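Local coordinates for Alr3699 protein (Nostoc sp., PDB 4XSO) that belongs to the GT-B class of glycosyltransferases and folds into two domains, each built round a parallel beta-sheet flanked by helices, at residues D226-C231 against V235-V240. Numbering follows the deposited sequence.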
loop_
_atom_site.group_PDB
_atom_site.type_symbol
_atom_site.label_atom_id
_atom_site.label_comp_id
_atom_site.label_asym_id
_atom_site.label_seq_id
_atom_site.Cartn_x
_atom_site.Cartn_y
_atom_site.Cartn_z
ATOM N N ASP A 226 22.745 -42.289 5.151
ATOM C CA ASP A 226 23.311 -42.851 6.399
ATOM C C ASP A 226 22.526 -44.079 6.872
ATOM O O ASP A 226 23.095 -45.105 7.209
ATOM C CB ASP A 226 23.307 -41.835 7.510
ATOM C CG ASP A 226 24.391 -40.793 7.384
ATOM O OD1 ASP A 226 25.376 -41.067 6.707
ATOM O OD2 ASP A 226 24.235 -39.675 7.961
ATOM N N ALA A 227 21.194 -44.029 6.810
ATOM C CA ALA A 227 20.430 -45.214 7.179
ATOM C C ALA A 227 20.710 -46.404 6.244
ATOM O O ALA A 227 20.693 -47.549 6.679
ATOM C CB ALA A 227 18.935 -44.910 7.196
ATOM N N LEU A 228 20.952 -46.172 4.958
ATOM C CA LEU A 228 21.195 -47.288 4.042
ATOM C C LEU A 228 22.431 -48.082 4.486
ATOM O O LEU A 228 22.460 -49.298 4.415
ATOM C CB LEU A 228 21.399 -46.759 2.615
ATOM C CG LEU A 228 20.698 -47.551 1.517
ATOM C CD1 LEU A 228 19.247 -47.781 1.886
ATOM C CD2 LEU A 228 20.778 -46.826 0.175
ATOM N N ALA A 229 23.414 -47.361 4.999
ATOM C CA ALA A 229 24.625 -47.955 5.549
ATOM C C ALA A 229 24.297 -48.988 6.601
ATOM O O ALA A 229 25.118 -49.854 6.856
ATOM C CB ALA A 229 25.522 -46.871 6.121
ATOM N N GLN A 230 23.098 -48.907 7.201
ATOM C CA GLN A 230 22.695 -49.796 8.284
ATOM C C GLN A 230 21.666 -50.837 7.895
ATOM O O GLN A 230 21.093 -51.443 8.783
ATOM C CB GLN A 230 22.139 -48.954 9.442
ATOM C CG GLN A 230 23.206 -48.077 10.083
ATOM C CD GLN A 230 24.172 -48.956 10.841
ATOM O OE1 GLN A 230 25.161 -49.453 10.286
ATOM N NE2 GLN A 230 23.826 -49.256 12.090
ATOM N N CYS A 231 21.444 -51.028 6.588
ATOM C CA CYS A 231 20.397 -51.859 6.030
ATOM C C CYS A 231 20.996 -53.022 5.294
ATOM O O CYS A 231 22.095 -52.908 4.775
ATOM C CB CYS A 231 19.548 -51.038 5.022
ATOM S SG CYS A 231 18.447 -49.947 5.918
ATOM N N VAL A 235 18.770 -53.765 0.087
ATOM C CA VAL A 235 18.147 -52.459 0.165
ATOM C C VAL A 235 18.879 -51.463 -0.695
ATOM O O VAL A 235 20.059 -51.105 -0.429
ATOM C CB VAL A 235 18.051 -51.897 1.616
ATOM C CG1 VAL A 235 17.341 -50.532 1.623
ATOM C CG2 VAL A 235 17.331 -52.867 2.541
ATOM N N THR A 236 18.142 -50.912 -1.673
ATOM C CA THR A 236 18.648 -49.789 -2.498
ATOM C C THR A 236 17.726 -48.574 -2.459
ATOM O O THR A 236 16.496 -48.684 -2.248
ATOM C CB THR A 236 18.763 -50.143 -3.986
ATOM O OG1 THR A 236 17.469 -50.399 -4.483
ATOM C CG2 THR A 236 19.563 -51.319 -4.202
ATOM N N ALA A 237 18.337 -47.408 -2.635
ATOM C CA ALA A 237 17.614 -46.156 -2.609
ATOM C C ALA A 237 17.524 -45.560 -4.034
ATOM O O ALA A 237 18.461 -45.652 -4.803
ATOM C CB ALA A 237 18.279 -45.219 -1.627
ATOM N N ILE A 238 16.347 -45.052 -4.419
ATOM C CA ILE A 238 16.227 -44.245 -5.605
ATOM C C ILE A 238 15.934 -42.870 -5.148
ATOM O O ILE A 238 15.023 -42.643 -4.316
ATOM C CB ILE A 238 15.166 -44.763 -6.642
ATOM C CG1 ILE A 238 13.772 -44.786 -6.042
ATOM C CG2 ILE A 238 15.497 -46.165 -7.136
ATOM C CD1 ILE A 238 12.685 -44.964 -7.100
ATOM N N LEU A 239 16.734 -41.931 -5.646
ATOM C CA LEU A 239 16.566 -40.492 -5.387
ATOM C C LEU A 239 16.008 -39.865 -6.656
ATOM O O LEU A 239 16.650 -39.878 -7.731
ATOM C CB LEU A 239 17.877 -39.805 -5.001
ATOM C CG LEU A 239 18.643 -40.525 -3.875
ATOM C CD1 LEU A 239 19.804 -39.646 -3.448
ATOM C CD2 LEU A 239 17.822 -40.778 -2.680
ATOM N N VAL A 240 14.812 -39.299 -6.507
ATOM C CA VAL A 240 14.114 -38.748 -7.609
ATOM C C VAL A 240 13.947 -37.298 -7.325
ATOM O O VAL A 240 13.377 -36.887 -6.315
ATOM C CB VAL A 240 12.751 -39.445 -7.789
ATOM C CG1 VAL A 240 12.077 -38.973 -9.036
ATOM C CG2 VAL A 240 12.955 -40.959 -7.863
#
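Where Leu228 of helix 221-228 and Cys231 meet the start of strand 235-240, a type I turn runs from Leu228 to Cys231, closed by Cys231 N to Leu228 O at 3.0 Å, and the CA atoms of Cys231 and Val235 come within 6.3 Å. This is the second half of a beta-alpha-beta unit, strand 207-212, helix 221-228, strand 235-240, in the Rossmann-like domain of this GT-B protein, within the range of the glycosyl transferases group 1 family. No hydrogen bond links the two segments; apolar side chains join them, all buried.

Leu228 does most of the work. Its isobutyl group reaches across to the strand and forks over it: one methyl goes to Val235, the other to Ala237, two residues further along on the same face. Chi1 of -137° is well away from a staggered value, and in this rotation the two methyls straddle the strand. Both contacts are tight: CD2 of Leu228 is 3.5 Å from Ala237 CB. Val235 carries CG1 anti to its own backbone N (chi1 -178°), which directs that methyl to Leu228; CG2, anti to the carbonyl carbon, meets Cys231 CB at 3.8 Å, and CG1 also lies close to that CB. Thr236, between Val235 and Ala237 in the strand, has its CB on the opposite face.

Around this patch, Val267 of the neighbouring strand touches Leu228, and Ile343 and Ile347 of helix 336-348 pack against Cys231 and Val235, respectively. Arg266 NH2 ties the connection to the strand's start, with a hydrogen bond to Val235 O and a weak one to Cys231 O. The closest approach of all is methyl to methyl, Leu228 CD1 to Val235 CG1 at 3.4 Å.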